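Local coordinates for protein O-methyltransferase (Burkholderia thailandensis, PDB 3MCZ) that probably transfers a methyl group from S-adenosyl-L-methionine to a hydroxyl oxygen of a small-molecule acceptor and, judging from its family, works as a dimer, at residues H148-R151 and A152-A155; L163-P166 and M167-V170; H190-Y193 and L194-L198; I208-L211 and P212-D216. All blocks are in the same frame, centred on the assembly; numbering follows the deposited sequence.

Contact 1 (H148-R151 and A152-A155); sequences HDTR and ARDA
Thr150 O takes the amide of Asp154 at 2.8 Å (N to O), the shortest of the bonds that close the first turn of helix 150-172, whose N-cap is Asp149. Two further backbone bonds flank it, Arg153 N to Asp149 O and Ala155 N to Arg151 O, each 2.9 Å long. The cap itself is a side-chain bond: Asp149 OD1 accepts from Ala152 N at 3.0 Å with an N-H...O angle of 155°. With CG turned anti to its own N (chi1 -167°), the carboxylate folds over the start of the helix, and the amide meets OD1 from above the carboxylate plane. On that same face lies the methyl of Ala152, CB 3.4 Å from Asp149 CG. Asp149 OD2 has a second partner, a salt bridge with Arg145 at the end of the preceding helix 142-145. The negative carboxylate should suit the positive end of the helix dipole. Arg151 leaves this turn fully extended and reaches helix 112-119, where NE forms a salt bridge with Glu116. Ala152 and Ala155 pack inward, against Phe146 and Leu120 and against helix 112-119 respectively. In the Arg153 conformer given, its chain bent at chi3, NE and NH2 both grip Asp154 OD1 side-on at 3.0 Å, in the guanidinium plane. Thr150 and Asp154 lie side by side, with Thr150 CG2 3.4 Å from Asp154 OD2.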
loop_
_atom_site.group_PDB
_atom_site.type_symbol
_atom_site.label_atom_id
_atom_site.label_comp_id
_atom_site.label_asym_id
_atom_site.label_seq_id
_atom_site.Cartn_x
_atom_site.Cartn_y
_atom_site.Cartn_z
ATOM N N HIS A 148 22.765 -14.060 -2.737
ATOM C CA HIS A 148 22.309 -14.696 -3.976
ATOM C C HIS A 148 21.425 -13.780 -4.838
ATOM O O HIS A 148 21.294 -13.995 -6.067
ATOM C CB HIS A 148 21.538 -15.982 -3.644
ATOM C CG HIS A 148 20.330 -15.768 -2.776
ATOM N ND1 HIS A 148 19.093 -15.433 -3.283
ATOM C CD2 HIS A 148 20.181 -15.829 -1.430
ATOM C CE1 HIS A 148 18.229 -15.311 -2.286
ATOM N NE2 HIS A 148 18.863 -15.545 -1.151
ATOM N N ASP A 149 20.787 -12.785 -4.203
ATOM C CA ASP A 149 19.822 -11.931 -4.922
ATOM C C ASP A 149 20.544 -10.616 -5.248
ATOM O O ASP A 149 20.434 -9.604 -4.512
ATOM C CB ASP A 149 18.537 -11.724 -4.104
ATOM C CG ASP A 149 17.406 -11.126 -4.908
ATOM O OD1 ASP A 149 17.631 -10.552 -5.998
ATOM O OD2 ASP A 149 16.252 -11.229 -4.440
ATOM N N THR A 150 21.337 -10.674 -6.317
ATOM C CA THR A 150 22.112 -9.514 -6.786
ATOM C C THR A 150 21.199 -8.347 -7.130
ATOM O O THR A 150 21.528 -7.198 -6.835
ATOM C CB THR A 150 22.981 -9.859 -8.007
ATOM O OG1 THR A 150 23.865 -10.924 -7.646
ATOM C CG2 THR A 150 23.831 -8.652 -8.443
ATOM N N ARG A 151 20.052 -8.654 -7.723
ATOM C CA ARG A 151 19.047 -7.660 -8.063
ATOM C C ARG A 151 18.599 -6.890 -6.812
ATOM O O ARG A 151 18.565 -5.658 -6.815
ATOM C CB ARG A 151 17.829 -8.334 -8.736
ATOM C CG ARG A 151 16.778 -7.392 -9.268
ATOM C CD ARG A 151 15.448 -8.101 -9.601
ATOM N NE ARG A 151 14.427 -7.154 -10.072
ATOM C CZ ARG A 151 13.308 -7.495 -10.720
ATOM N NH1 ARG A 151 13.027 -8.780 -10.959
ATOM N NH2 ARG A 151 12.455 -6.545 -11.127
ATOM N N ALA A 152 18.254 -7.612 -5.748
ATOM C CA ALA A 152 17.755 -6.967 -4.542
ATOM C C ALA A 152 18.887 -6.224 -3.803
ATOM O O ALA A 152 18.647 -5.159 -3.221
ATOM C CB ALA A 152 17.057 -7.993 -3.626
ATOM N N ARG A 153 20.092 -6.794 -3.815
ATOM C CA ARG A 153 21.258 -6.144 -3.203
ATOM C C ARG A 153 21.555 -4.821 -3.912
ATOM O O ARG A 153 21.714 -3.784 -3.267
ATOM C CB ARG A 153 22.502 -7.048 -3.264
ATOM C CG ARG A 153 23.754 -6.425 -2.642
ATOM C CD ARG A 153 25.022 -7.120 -3.127
ATOM N NE ARG A 153 25.355 -6.764 -4.506
ATOM C CZ ARG A 153 26.425 -7.221 -5.151
ATOM N NH1 ARG A 153 27.253 -8.062 -4.541
ATOM N NH2 ARG A 153 26.657 -6.850 -6.402
ATOM N N ASP A 154 21.610 -4.858 -5.239
ATOM C CA ASP A 154 21.924 -3.670 -6.041
ATOM C C ASP A 154 20.818 -2.588 -5.991
ATOM O O ASP A 154 21.119 -1.388 -5.921
ATOM C CB ASP A 154 22.211 -4.066 -7.484
ATOM C CG ASP A 154 23.497 -4.866 -7.634
ATOM O OD1 ASP A 154 24.254 -5.044 -6.639
ATOM O OD2 ASP A 154 23.746 -5.317 -8.773
ATOM N N ALA A 155 19.555 -3.009 -6.010
ATOM C CA ALA A 155 18.439 -2.088 -5.856
ATOM C C ALA A 155 18.512 -1.387 -4.500
ATOM O O ALA A 155 18.359 -0.164 -4.409
ATOM C CB ALA A 155 17.099 -2.813 -6.015
#

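Contact 2 (L163-P166 and M167-V170); sequences LSQP and MVDV
Gln165 NE2 donates to Asp169 OD1 across one turn of helix 150-172, a short, noticeably bent bond of 2.6 Å with an N-H...O angle of 138°. The two side chains cross at about a right angle, and their amide and carboxylate planes are turned 43° apart. NE2 approaches OD1 on the syn side but out of the carboxylate plane. Gln165 gets there by bending at chi2 (60°), which swings the amide onward along the helix, toward Asp169. Asp169 leans toward the turn before, its OD2 coming to 3.1 Å from Gln165 O, a meeting of two acceptors. Beneath this pair the backbone continues: Asp169 N binds Gln165 O at 3.2 Å, and Val168 N binds Ser164 O at 3.1 Å. Ser164 O also receives a weak bond from Met167 N. Pro166, without an N-H, makes no bond to the turn before, and the helix kinks there. Val168 lays CG2 against Ser164 O at 3.3 Å, and Ser164 OG bonds back to Met160 O. Met167, a selenomethionine, bends at chi3 in the conformer given, bringing CE back to 3.7 Å from Ser164 O. Further out, helix 192-200 packs on this face through Tyr193 and Gln196, while Val170 meets strand 332-338. Two acceptors, Asp169 OD1 and, in the conformer given, probably Gln196 OE1, are consistent with a nitrogen at this end of the amide, and its N-H would suit an ionised Asp169.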
loop_
_atom_site.group_PDB
_atom_site.type_symbol
_atom_site.label_atom_id
_atom_site.label_comp_id
_atom_site.label_asym_id
_atom_site.label_seq_id
_atom_site.Cartn_x
_atom_site.Cartn_y
_atom_site.Cartn_z
ATOM N N LEU A 163 18.474 8.038 -1.868
ATOM C CA LEU A 163 17.707 8.526 -0.723
ATOM C C LEU A 163 18.588 9.265 0.295
ATOM O O LEU A 163 18.105 10.150 0.999
ATOM C CB LEU A 163 16.910 7.374 -0.059
ATOM C CG LEU A 163 15.716 6.833 -0.870
ATOM C CD1 LEU A 163 15.150 5.556 -0.255
ATOM C CD2 LEU A 163 14.602 7.889 -1.021
ATOM N N SER A 164 19.878 8.923 0.345
ATOM C CA SER A 164 20.788 9.530 1.290
ATOM C C SER A 164 21.346 10.894 0.867
ATOM O O SER A 164 21.933 11.574 1.696
ATOM C CB SER A 164 21.938 8.569 1.595
ATOM O OG SER A 164 21.391 7.414 2.214
ATOM N N GLN A 165 21.157 11.307 -0.385
ATOM C CA GLN A 165 21.855 12.512 -0.894
ATOM C C GLN A 165 21.666 13.797 -0.084
ATOM O O GLN A 165 22.615 14.580 0.069
ATOM C CB GLN A 165 21.511 12.806 -2.361
ATOM C CG GLN A 165 22.431 13.827 -3.032
ATOM C CD GLN A 165 23.883 13.382 -3.052
ATOM O OE1 GLN A 165 24.176 12.223 -3.356
ATOM N NE2 GLN A 165 24.799 14.290 -2.709
ATOM N N PRO A 166 20.444 14.061 0.387
ATOM C CA PRO A 166 20.296 15.309 1.164
ATOM C C PRO A 166 21.197 15.341 2.366
ATOM O O PRO A 166 21.788 16.359 2.637
ATOM C CB PRO A 166 18.834 15.293 1.600
ATOM C CG PRO A 166 18.135 14.462 0.555
ATOM C CD PRO A 166 19.144 13.430 0.094
HETATM N N MSE A 167 21.321 14.217 3.072
HETATM C CA MSE A 167 22.158 14.211 4.251
HETATM C C MSE A 167 23.630 14.174 3.917
HETATM O O MSE A 167 24.411 14.737 4.642
HETATM C CB MSE A 167 21.805 13.088 5.178
HETATM C CG MSE A 167 20.659 13.481 6.001
HETATM SE SE MSE A 167 19.750 11.931 6.420
HETATM C CE MSE A 167 19.969 10.953 4.744
ATOM N N VAL A 168 23.990 13.540 2.797
ATOM C CA VAL A 168 25.383 13.555 2.302
ATOM C C VAL A 168 25.912 14.978 2.148
ATOM O O VAL A 168 27.026 15.297 2.564
ATOM C CB VAL A 168 25.526 12.811 0.960
ATOM C CG1 VAL A 168 26.917 12.979 0.448
ATOM C CG2 VAL A 168 25.174 11.293 1.144
ATOM N N ASP A 169 25.097 15.838 1.564
ATOM C CA ASP A 169 25.482 17.235 1.345
ATOM C C ASP A 169 25.713 17.973 2.668
ATOM O O ASP A 169 26.674 18.726 2.786
ATOM C CB ASP A 169 24.420 17.951 0.508
ATOM C CG ASP A 169 24.126 17.230 -0.813
ATOM O OD1 ASP A 169 25.032 16.522 -1.321
ATOM O OD2 ASP A 169 22.997 17.366 -1.338
ATOM N N VAL A 170 24.883 17.702 3.677
ATOM C CA VAL A 170 25.066 18.304 5.006
ATOM C C VAL A 170 26.290 17.774 5.725
ATOM O O VAL A 170 27.087 18.545 6.258
ATOM C CB VAL A 170 23.827 18.134 5.893
ATOM C CG1 VAL A 170 24.140 18.530 7.335
ATOM C CG2 VAL A 170 22.671 18.955 5.337
#

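Contact 3 (H190-Y193 and L194-L198); sequences HGTY and LAQVL
Local helix-start bonding joins Gly191, Thr192 and Tyr193 to Ala195, Gln196 and Val197 in the opening turns of helix 192-200. This helix follows strand 182-186 in the Rossmann-like methyltransferase fold and makes the crossover of a beta-alpha-beta unit that ends in strand 205-210. The glycine-bearing loop before it corresponds to the motif that in relatives lines the S-adenosylmethionine site. Gly191, at the N-cap, has a positive phi of 91°, where a side chain would be jammed against the carbonyl O of His190. Its own carbonyl accepts from Ala195 N at 3.1 Å in a nearly straight bond. Gln196 N to Thr192 O, 3.1 Å, and Val197 N to Tyr193 O, 3.0 Å, carry the pattern on. Ahead of the first turn the His190 ring turns to meet the helix start: ND1 accepts from Thr192 N at 3.2 Å, the donor 20° out of the ring plane, and also shares a hydrogen bond with Thr192 OG1. One ring nitrogen thereby ties the loop to both the amide and the hydroxyl of Thr192. Away from the helix axis, the buried side chains face different neighbours. Tyr193, with CG anti to its carbonyl carbon (chi1 -65°), touches Asn255 of strand 251-255. Leu194 goes to Met253 of that strand and to Val231 of strand 231-235, and Ala195 rests on Leu227. Val197 comes up tight on the turn before it, CG2 only 3.0 Å from Tyr193 O.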
loop_
_atom_site.group_PDB
_atom_site.type_symbol
_atom_site.label_atom_id
_atom_site.label_comp_id
_atom_site.label_asym_id
_atom_site.label_seq_id
_atom_site.Cartn_x
_atom_site.Cartn_y
_atom_site.Cartn_z
ATOM N N HIS A 190 27.830 1.687 0.427
ATOM C CA HIS A 190 27.933 2.334 -0.886
ATOM C C HIS A 190 29.035 3.394 -0.871
ATOM O O HIS A 190 29.797 3.536 -1.836
ATOM C CB HIS A 190 26.592 2.924 -1.341
ATOM C CG HIS A 190 25.878 3.709 -0.290
ATOM N ND1 HIS A 190 26.187 5.020 -0.006
ATOM C CD2 HIS A 190 24.859 3.371 0.540
ATOM C CE1 HIS A 190 25.395 5.456 0.960
ATOM N NE2 HIS A 190 24.587 4.473 1.317
ATOM N N GLY A 191 29.136 4.105 0.248
ATOM C CA GLY A 191 30.283 4.956 0.515
ATOM C C GLY A 191 30.130 6.387 0.051
ATOM O O GLY A 191 31.138 7.109 -0.085
ATOM N N THR A 192 28.880 6.810 -0.170
ATOM C CA THR A 192 28.638 8.115 -0.753
ATOM C C THR A 192 29.027 9.233 0.218
ATOM O O THR A 192 29.510 10.267 -0.229
ATOM C CB THR A 192 27.173 8.259 -1.249
ATOM O OG1 THR A 192 26.918 7.224 -2.215
ATOM C CG2 THR A 192 26.959 9.564 -1.917
ATOM N N TYR A 193 28.845 9.030 1.523
ATOM C CA TYR A 193 29.215 10.083 2.474
ATOM C C TYR A 193 30.732 10.311 2.410
ATOM O O TYR A 193 31.185 11.442 2.273
ATOM C CB TYR A 193 28.809 9.760 3.903
ATOM C CG TYR A 193 27.297 9.676 4.156
ATOM C CD1 TYR A 193 26.590 8.485 3.939
ATOM C CD2 TYR A 193 26.595 10.769 4.624
ATOM C CE1 TYR A 193 25.222 8.409 4.173
ATOM C CE2 TYR A 193 25.220 10.715 4.853
ATOM C CZ TYR A 193 24.534 9.527 4.632
ATOM O OH TYR A 193 23.165 9.458 4.872
ATOM N N LEU A 194 31.505 9.241 2.484
ATOM C CA LEU A 194 32.960 9.400 2.500
ATOM C C LEU A 194 33.480 10.030 1.222
ATOM O O LEU A 194 34.304 10.936 1.272
ATOM C CB LEU A 194 33.634 8.064 2.725
ATOM C CG LEU A 194 35.158 8.164 2.803
ATOM C CD1 LEU A 194 35.566 9.013 4.023
ATOM C CD2 LEU A 194 35.771 6.807 2.879
ATOM N N ALA A 195 32.987 9.550 0.076
ATOM C CA ALA A 195 33.423 10.040 -1.205
ATOM C C ALA A 195 33.141 11.535 -1.344
ATOM O O ALA A 195 33.997 12.290 -1.810
ATOM C CB ALA A 195 32.749 9.240 -2.348
ATOM N N GLN A 196 31.947 11.976 -0.945
ATOM C CA GLN A 196 31.583 13.372 -1.108
ATOM C C GLN A 196 32.387 14.246 -0.151
ATOM O O GLN A 196 32.736 15.374 -0.489
ATOM C CB GLN A 196 30.083 13.574 -0.898
ATOM C CG GLN A 196 29.254 13.224 -2.112
ATOM C CD GLN A 196 28.923 14.440 -2.947
ATOM O OE1 GLN A 196 27.790 14.926 -2.931
ATOM N NE2 GLN A 196 29.908 14.950 -3.669
ATOM N N VAL A 197 32.666 13.720 1.032
ATOM C CA VAL A 197 33.492 14.400 2.030
ATOM C C VAL A 197 34.915 14.569 1.447
ATOM O O VAL A 197 35.448 15.656 1.466
ATOM C CB VAL A 197 33.553 13.609 3.369
ATOM C CG1 VAL A 197 34.635 14.191 4.297
ATOM C CG2 VAL A 197 32.158 13.632 4.110
ATOM N N LEU A 198 35.501 13.503 0.895
ATOM C CA LEU A 198 36.858 13.605 0.327
ATOM C C LEU A 198 36.922 14.572 -0.867
ATOM O O LEU A 198 37.899 15.290 -1.015
ATOM C CB LEU A 198 37.418 12.223 -0.027
ATOM C CG LEU A 198 38.237 11.497 1.069
ATOM C CD1 LEU A 198 37.593 11.653 2.451
ATOM C CD2 LEU A 198 38.485 10.016 0.725
#

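Contact 4 (I208-L211 and P212-D216); sequences IWDL and PTTRD
At Leu211 the extended backbone of strand 205-210 runs on (psi 167°), and from Pro212 it turns to helical angles, so that Leu211 O faces the turn leading into helix 215-224. Thr214 OG1 donates to that oxygen at 2.8 Å, in the carbonyl plane, while Thr214 N reaches it with only a weak bond of 3.4 Å. The hydroxyl is put there by a chi1 of 65°, which sets OG1 between the backbone N and the carbonyl carbon. The Thr214 side chain meets that of Asp210 at about a right angle, its methyl CG2 against the carboxylate, 3.3 Å from Asp210 CG; the 2.9 Å from CG2 to Asp210 OD2 is very short. This is the strand-to-helix junction of a beta-alpha-beta unit in the Rossmann-like sheet. In class I methyltransferases an acidic residue at the end of this strand commonly faces the cofactor ribose, and Asp210 is consistent with that place. Its OD1 is held by Leu211 N at 2.6 Å, on the anti side and 31° out of plane, and OD2 takes only a weak bond from Gly189 N. Leu211 CB and Pro212 CD are held 3.3 Å apart by the peptide link.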
loop_
_atom_site.group_PDB
_atom_site.type_symbol
_atom_site.label_atom_id
_atom_site.label_comp_id
_atom_site.label_asym_id
_atom_site.label_seq_id
_atom_site.Cartn_x
_atom_site.Cartn_y
_atom_site.Cartn_z
ATOM N N ILE A 208 37.091 2.714 4.329
ATOM C CA ILE A 208 35.762 2.189 4.472
ATOM C C ILE A 208 35.935 0.805 5.111
ATOM O O ILE A 208 36.698 -0.028 4.610
ATOM C CB ILE A 208 35.021 2.030 3.103
ATOM C CG1 ILE A 208 34.896 3.376 2.345
ATOM C CG2 ILE A 208 33.630 1.467 3.337
ATOM C CD1 ILE A 208 34.699 3.184 0.871
ATOM N N TRP A 209 35.226 0.594 6.216
ATOM C CA TRP A 209 35.204 -0.665 6.996
ATOM C C TRP A 209 33.806 -1.238 6.877
ATOM O O TRP A 209 32.860 -0.689 7.440
ATOM C CB TRP A 209 35.471 -0.392 8.481
ATOM C CG TRP A 209 36.884 0.104 8.835
ATOM C CD1 TRP A 209 37.771 0.739 8.011
ATOM C CD2 TRP A 209 37.531 -0.006 10.104
ATOM N NE1 TRP A 209 38.927 1.027 8.685
ATOM C CE2 TRP A 209 38.814 0.575 9.972
ATOM C CE3 TRP A 209 37.159 -0.549 11.333
ATOM C CZ2 TRP A 209 39.731 0.630 11.032
ATOM C CZ3 TRP A 209 38.057 -0.490 12.390
ATOM C CH2 TRP A 209 39.338 0.090 12.228
ATOM N N ASP A 210 33.664 -2.345 6.154
ATOM C CA ASP A 210 32.357 -2.987 5.987
ATOM C C ASP A 210 32.528 -4.478 5.631
ATOM O O ASP A 210 33.646 -4.989 5.622
ATOM C CB ASP A 210 31.546 -2.262 4.905
ATOM C CG ASP A 210 30.042 -2.370 5.117
ATOM O OD1 ASP A 210 29.584 -3.301 5.846
ATOM O OD2 ASP A 210 29.308 -1.524 4.553
ATOM N N LEU A 211 31.410 -5.154 5.367
ATOM C CA LEU A 211 31.406 -6.596 5.047
ATOM C C LEU A 211 31.718 -6.829 3.560
ATOM O O LEU A 211 31.720 -5.885 2.775
ATOM C CB LEU A 211 30.052 -7.211 5.434
ATOM C CG LEU A 211 29.751 -7.199 6.949
ATOM C CD1 LEU A 211 28.281 -7.507 7.247
ATOM C CD2 LEU A 211 30.673 -8.161 7.705
ATOM N N PRO A 212 32.007 -8.085 3.168
ATOM C CA PRO A 212 32.253 -8.430 1.743
ATOM C C PRO A 212 31.148 -7.994 0.761
ATOM O O PRO A 212 31.459 -7.619 -0.371
ATOM C CB PRO A 212 32.346 -9.951 1.768
ATOM C CG PRO A 212 32.859 -10.275 3.147
ATOM C CD PRO A 212 32.323 -9.209 4.074
ATOM N N THR A 213 29.884 -8.030 1.205
ATOM C CA THR A 213 28.724 -7.729 0.338
ATOM C C THR A 213 28.721 -6.302 -0.235
ATOM O O THR A 213 28.209 -6.080 -1.340
ATOM C CB THR A 213 27.350 -7.979 1.056
ATOM O OG1 THR A 213 27.248 -7.176 2.238
ATOM C CG2 THR A 213 27.173 -9.445 1.427
ATOM N N THR A 214 29.306 -5.358 0.511
ATOM C CA THR A 214 29.379 -3.945 0.129
ATOM C C THR A 214 30.560 -3.573 -0.778
ATOM O O THR A 214 30.559 -2.490 -1.370
ATOM C CB THR A 214 29.554 -3.053 1.376
ATOM O OG1 THR A 214 30.822 -3.351 1.979
ATOM C CG2 THR A 214 28.416 -3.276 2.385
ATOM N N ARG A 215 31.563 -4.448 -0.865
ATOM C CA ARG A 215 32.861 -4.094 -1.461
ATOM C C ARG A 215 32.870 -3.679 -2.954
ATOM O O ARG A 215 33.669 -2.834 -3.362
ATOM C CB ARG A 215 33.855 -5.226 -1.222
ATOM C CG ARG A 215 35.080 -5.182 -2.099
ATOM C CD ARG A 215 36.187 -6.061 -1.540
ATOM N NE ARG A 215 37.301 -5.267 -1.020
ATOM C CZ ARG A 215 38.471 -5.775 -0.629
ATOM N NH1 ARG A 215 38.695 -7.090 -0.675
ATOM N NH2 ARG A 215 39.432 -4.958 -0.190
ATOM N N ASP A 216 32.015 -4.277 -3.765
ATOM C CA ASP A 216 31.920 -3.892 -5.171
ATOM C C ASP A 216 31.221 -2.542 -5.297
ATOM O O ASP A 216 31.546 -1.758 -6.185
ATOM C CB ASP A 216 31.174 -4.953 -5.994
ATOM C CG ASP A 216 32.027 -6.182 -6.279
ATOM O OD1 ASP A 216 33.251 -6.135 -6.023
ATOM O OD2 ASP A 216 31.479 -7.196 -6.779
#

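Contacts 1 and 2 belong to one helix, 150-172, at its first turn and near its far end, with centres about 23 Å apart. Contact 2 meets contact 3 directly, their centres about 10 Å apart: Val168 CG1 packs on Gln196 CG at 3.5 Å, laying that helix along helix 192-200. Contact 3 in turn touches contact 4 through Leu194 CD2 and Ile208 CG1, 3.6 Å apart, as the helix returns to the next strand. Contact 4 reaches back to contact 1, where Arg153 CD, in the conformer given, packs 3.8 Å from Thr213 O. Contacts 3 and 4 follow two neighbouring parallel strands, at the edge where relatives bind S-adenosylmethionine.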